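Local coordinates for protein catalase-3 (PDB 6NSY) that breaks down hydrogen peroxide to water and oxygen with a heme cofactor, probably protecting the cells of Neurospora crassa from its toxic effects, at residues N175-F180 / F228-G233. Sequence-based numbering, arbitrary orientation.
With HEM (protoporphyrin IX containing Fe), chain E; ACT (acetate ion), chain G.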
ATOM      1  N   ASN A 175      23.039 -12.989  14.718  1.00  9.47           N
ATOM      2  CA  ASN A 175      22.501 -14.331  14.880  1.00 13.52           C
ATOM      3  C   ASN A 175      23.172 -14.987  16.081  1.00 13.17           C
ATOM      4  O   ASN A 175      24.187 -14.508  16.596  1.00  9.12           O
ATOM      5  CB  ASN A 175      22.734 -15.176  13.618  1.00  8.78           C
ATOM      6  CG  ASN A 175      21.738 -14.884  12.513  1.00 20.48           C
ATOM      7  OD1 ASN A 175      20.695 -14.270  12.755  1.00  9.47           O
ATOM      8  ND2 ASN A 175      22.062 -15.289  11.288  1.00 11.85           N
ATOM      9  N   ASN A 176      22.603 -16.100  16.527  1.00 12.56           N
ATOM     10  CA  ASN A 176      23.222 -16.873  17.599  1.00 10.50           C
ATOM     11  C   ASN A 176      24.286 -17.828  17.085  1.00 14.57           C
ATOM     12  O   ASN A 176      24.732 -18.701  17.840  1.00 11.06           O
ATOM     13  CB  ASN A 176      22.170 -17.653  18.394  1.00  9.19           C
ATOM     14  CG  ASN A 176      21.663 -18.883  17.655  1.00 10.82           C
ATOM     15  OD1 ASN A 176      21.540 -18.886  16.430  1.00  9.28           O
ATOM     16  ND2 ASN A 176      21.368 -19.937  18.402  1.00  7.15           N
ATOM     17  N   ILE A 177      24.687 -17.671  15.826  1.00  9.62           N
ATOM     18  CA  ILE A 177      25.695 -18.488  15.158  1.00  7.35           C
ATOM     19  C   ILE A 177      26.649 -17.524  14.457  1.00  9.18           C
ATOM     20  O   ILE A 177      26.188 -16.542  13.850  1.00 10.08           O
ATOM     21  CB  ILE A 177      25.036 -19.475  14.181  1.00 11.62           C
ATOM     22  CG1 ILE A 177      24.400 -20.635  14.950  1.00  7.24           C
ATOM     23  CG2 ILE A 177      26.030 -19.969  13.124  1.00  7.83           C
ATOM     24  CD1 ILE A 177      23.520 -21.535  14.097  1.00 10.12           C
ATOM     25  N   PRO A 178      27.967 -17.737  14.522  1.00 11.98           N
ATOM     26  CA  PRO A 178      28.912 -16.712  14.060  1.00 10.49           C
ATOM     27  C   PRO A 178      29.186 -16.716  12.563  1.00 11.81           C
ATOM     28  O   PRO A 178      29.918 -15.846  12.086  1.00  9.18           O
ATOM     29  CB  PRO A 178      30.188 -17.064  14.836  1.00 12.56           C
ATOM     30  CG  PRO A 178      30.124 -18.559  14.922  1.00  8.39           C
ATOM     31  CD  PRO A 178      28.664 -18.867  15.170  1.00  9.59           C
ATOM     32  N   VAL A 179      28.639 -17.653  11.800  1.00  9.61           N
ATOM     33  CA  VAL A 179      28.929 -17.759  10.375  1.00  8.62           C
ATOM     34  C   VAL A 179      27.612 -17.847   9.619  1.00 12.39           C
ATOM     35  O   VAL A 179      26.627 -18.395  10.121  1.00  8.78           O
ATOM     36  CB  VAL A 179      29.805 -18.988  10.062  1.00 14.55           C
ATOM     37  CG1 VAL A 179      31.243 -18.720  10.492  1.00  7.36           C
ATOM     38  CG2 VAL A 179      29.241 -20.237  10.740  1.00  8.29           C
ATOM     39  N   PHE A 180      27.595 -17.306   8.405  1.00  9.03           N
ATOM     40  CA  PHE A 180      26.400 -17.387   7.581  1.00 12.39           C
ATOM     41  C   PHE A 180      26.605 -18.307   6.382  1.00  8.71           C
ATOM     42  O   PHE A 180      27.729 -18.658   6.016  1.00 13.29           O
ATOM     43  CB  PHE A 180      25.935 -16.011   7.101  1.00  8.70           C
ATOM     44  CG  PHE A 180      24.462 -15.977   6.804  1.00 17.33           C
ATOM     45  CD1 PHE A 180      23.540 -16.145   7.831  1.00 10.42           C
ATOM     46  CD2 PHE A 180      23.997 -15.879   5.502  1.00 12.73           C
ATOM     47  CE1 PHE A 180      22.178 -16.155   7.572  1.00 12.30           C
ATOM     48  CE2 PHE A 180      22.632 -15.893   5.233  1.00 12.21           C
ATOM     49  CZ  PHE A 180      21.722 -16.033   6.267  1.00 18.17           C
ATOM     50  N   PHE A 228      26.380 -26.963   9.933  1.00 12.01           N
ATOM     51  CA  PHE A 228      26.847 -27.731  11.087  1.00 12.61           C
ATOM     52  C   PHE A 228      26.453 -27.056  12.392  1.00 12.36           C
ATOM     53  O   PHE A 228      26.074 -27.728  13.358  1.00 16.42           O
ATOM     54  CB  PHE A 228      28.367 -27.919  11.028  1.00 11.31           C
ATOM     55  CG  PHE A 228      28.795 -29.189  10.343  1.00 11.48           C
ATOM     56  CD1 PHE A 228      28.382 -29.471   9.050  1.00  6.71           C
ATOM     57  CD2 PHE A 228      29.594 -30.109  10.998  1.00 16.84           C
ATOM     58  CE1 PHE A 228      28.761 -30.643   8.425  1.00 13.74           C
ATOM     59  CE2 PHE A 228      29.977 -31.283  10.376  1.00 16.55           C
ATOM     60  CZ  PHE A 228      29.561 -31.550   9.089  1.00 13.02           C
ATOM     61  N   TRP A 229      26.545 -25.726  12.440  1.00 12.36           N
ATOM     62  CA  TRP A 229      26.137 -24.997  13.634  1.00 10.04           C
ATOM     63  C   TRP A 229      24.648 -25.170  13.901  1.00 13.12           C
ATOM     64  O   TRP A 229      24.230 -25.328  15.055  1.00 14.81           O
ATOM     65  CB  TRP A 229      26.472 -23.518  13.474  1.00  9.99           C
ATOM     66  CG  TRP A 229      27.904 -23.154  13.705  1.00 11.16           C
ATOM     67  CD1 TRP A 229      28.924 -23.205  12.794  1.00  8.12           C
ATOM     68  CD2 TRP A 229      28.474 -22.640  14.916  1.00 10.61           C
ATOM     69  NE1 TRP A 229      30.092 -22.771  13.372  1.00 13.08           N
ATOM     70  CE2 TRP A 229      29.844 -22.416  14.672  1.00 11.94           C
ATOM     71  CE3 TRP A 229      27.961 -22.357  16.187  1.00 13.64           C
ATOM     72  CZ2 TRP A 229      30.706 -21.916  15.650  1.00  7.52           C
ATOM     73  CZ3 TRP A 229      28.819 -21.862  17.156  1.00 12.46           C
ATOM     74  CH2 TRP A 229      30.177 -21.644  16.880  1.00  7.96           C
ATOM     75  N   ALA A 230      23.835 -25.127  12.843  1.00 14.19           N
ATOM     76  CA  ALA A 230      22.396 -25.299  13.005  1.00 10.79           C
ATOM     77  C   ALA A 230      22.040 -26.734  13.355  1.00 14.28           C
ATOM     78  O   ALA A 230      20.991 -26.979  13.958  1.00 12.45           O
ATOM     79  CB  ALA A 230      21.671 -24.867  11.733  1.00 13.60           C
ATOM     80  N   MET A 231      22.897 -27.692  12.986  1.00 15.35           N
ATOM     81  CA  MET A 231      22.695 -29.083  13.365  1.00 14.69           C
ATOM     82  C   MET A 231      23.182 -29.387  14.779  1.00 16.44           C
ATOM     83  O   MET A 231      22.982 -30.510  15.262  1.00 10.76           O
ATOM     84  CB  MET A 231      23.395 -30.005  12.362  1.00 15.54           C
ATOM     85  CG  MET A 231      22.785 -29.968  10.961  1.00 12.59           C
ATOM     86  SD  MET A 231      21.068 -30.516  10.921  1.00 15.45           S
ATOM     87  CE  MET A 231      20.256 -29.031  10.315  1.00  8.94           C
ATOM     88  N   SER A 232      23.812 -28.426  15.448  1.00 10.76           N
ATOM     89  CA  SER A 232      24.280 -28.590  16.812  1.00 11.46           C
ATOM     90  C   SER A 232      23.257 -28.003  17.784  1.00 17.43           C
ATOM     91  O   SER A 232      22.113 -27.714  17.419  1.00 12.65           O
ATOM     92  CB  SER A 232      25.645 -27.925  16.972  1.00 12.79           C
ATOM     93  OG  SER A 232      25.492 -26.515  17.054  1.00 13.54           O
ATOM     94  N   GLY A 233      23.677 -27.808  19.039  1.00 11.49           N
ATOM     95  CA  GLY A 233      22.778 -27.241  20.032  1.00  8.99           C
ATOM     96  C   GLY A 233      22.324 -25.833  19.698  1.00 20.38           C
ATOM     97  O   GLY A 233      21.257 -25.400  20.144  1.00 14.05           O
TER
HETATM   98  CHA HEM E 801      15.850  -9.960   8.958  1.00  5.73           C
HETATM   99  CHB HEM E 801      20.188 -11.361  10.705  1.00  8.27           C
HETATM  100  CHC HEM E 801      21.733 -11.967   6.159  1.00  7.50           C
HETATM  101  CHD HEM E 801      17.741  -9.729   4.510  1.00  8.73           C
HETATM  102  C1A HEM E 801      16.868 -10.333   9.822  1.00  6.08           C
HETATM  103  C2A HEM E 801      16.775 -10.401  11.266  1.00  6.08           C
HETATM  104  C3A HEM E 801      17.964 -10.786  11.750  1.00  7.16           C
HETATM  105  C4A HEM E 801      18.868 -10.966  10.630  1.00  6.23           C
HETATM  106  CMA HEM E 801      18.338 -11.000  13.239  1.00  4.66           C
HETATM  107  CAA HEM E 801      15.507 -10.090  12.081  1.00  6.51           C
HETATM  108  CBA HEM E 801      15.628  -8.803  12.889  1.00  9.05           C
HETATM  109  CGA HEM E 801      14.377  -8.703  13.718  1.00  8.38           C
HETATM  110  O1A HEM E 801      13.460  -7.922  13.349  1.00  7.66           O
HETATM  111  O2A HEM E 801      14.290  -9.429  14.740  1.00 10.89           O
HETATM  112  C1B HEM E 801      21.013 -11.619   9.631  1.00  9.10           C
HETATM  113  C2B HEM E 801      22.422 -11.957   9.689  1.00  9.72           C
HETATM  114  C3B HEM E 801      22.848 -12.131   8.423  1.00  7.32           C
HETATM  115  C4B HEM E 801      21.722 -11.894   7.537  1.00  9.91           C
HETATM  116  CMB HEM E 801      23.216 -12.097  11.020  1.00  6.02           C
HETATM  117  CAB HEM E 801      24.255 -12.492   7.884  1.00  8.81           C
HETATM  118  CBB HEM E 801      25.375 -12.427   8.609  1.00 13.30           C
HETATM  119  C1C HEM E 801      20.827 -11.340   5.327  1.00 15.17           C
HETATM  120  C2C HEM E 801      21.015 -11.041   3.920  1.00 10.06           C
HETATM  121  C3C HEM E 801      19.901 -10.437   3.473  1.00 10.50           C
HETATM  122  C4C HEM E 801      18.988 -10.308   4.583  1.00  8.48           C
HETATM  123  CMC HEM E 801      22.280 -11.407   3.117  1.00  9.53           C
HETATM  124  CAC HEM E 801      19.570  -9.877   2.074  1.00  7.80           C
HETATM  125  CBC HEM E 801      20.514  -9.412   1.249  1.00 12.25           C
HETATM  126  C1D HEM E 801      16.865  -9.588   5.561  1.00  6.24           C
HETATM  127  C2D HEM E 801      15.559  -8.968   5.510  1.00  7.58           C
HETATM  128  C3D HEM E 801      15.018  -9.017   6.735  1.00  4.09           C
HETATM  129  C4D HEM E 801      15.978  -9.679   7.609  1.00  7.22           C
HETATM  130  CMD HEM E 801      14.934  -8.355   4.236  1.00  5.11           C
HETATM  131  CAD HEM E 801      13.624  -8.463   7.130  1.00  5.59           C
HETATM  132  CBD HEM E 801      13.780  -7.140   7.881  1.00  8.15           C
HETATM  133  CGD HEM E 801      12.443  -6.536   8.249  1.00  9.15           C
HETATM  134  O1D HEM E 801      12.430  -5.611   9.113  1.00  5.34           O
HETATM  135  O2D HEM E 801      11.394  -6.971   7.695  1.00  3.30           O
HETATM  136  NA  HEM E 801      18.163 -10.687   9.476  1.00  5.01           N
HETATM  137  NB  HEM E 801      20.621 -11.587   8.309  1.00  8.98           N
HETATM  138  NC  HEM E 801      19.577 -10.873   5.696  1.00 13.18           N
HETATM  139  ND  HEM E 801      17.089 -10.008   6.853  1.00  5.95           N
HETATM  140 FE   HEM E 801      18.883 -10.749   7.597  1.00 10.65          FE
HETATM  141  C   ACT G 803      22.949 -21.406  21.623  1.00 20.11           C
HETATM  142  O   ACT G 803      22.106 -20.830  20.859  1.00 18.64           O
HETATM  143  OXT ACT G 803      24.208 -21.309  21.613  1.00 22.61           O
HETATM  144  CH3 ACT G 803      22.378 -22.376  22.752  1.00 18.47           C
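The indole of W229 lies against three successive side chains, I177, P178 and V179, and the contact across the segments is apolar throughout. P178 lays its ring over one face of the six-membered ring in a CH-pi contact: CD of P178 stands 3.4 Å from the ring centroid of W229, 5° off the normal, with CG beside it over CZ2. V179 crosses the indole at about a right angle and brings CG2 to 3.6 Å from CD1 of W229, at the pyrrole end. I177 fits in at the root of the tryptophan, with both branches at its methylene; CG2 and CD1 of I177 each lie 3.6 Å from CB of W229. Because its CG1 turns anti to the carbonyl carbon (chi1 -76°) and the chain then runs on extended, CD1 of I177 also reaches 3.8 Å from the backbone N of A230. On the other side of the loop, F180 carries its ring over the heme vinyl carbon CAB.

The carbonyl O of W229 takes both N and OG of S232 from the same face of its plane, OG at 2.6 Å, which ties W229 to S232 where the chain turns. N176 ND2 donates to the backbone O of N234 and to an acetate ion, probably from the crystallisation liquor.

F485 stacks with W229, and an alanine in place of the tryptophan would probably leave P178 without the ring face it packs on, remove the stack with F485 and open a gap beside the loop. The contact thus joins helix 224-230 to the loop that leaves strand 168-175 of the catalase barrel, directly after the predicted active-site N175 on the distal side of the heme.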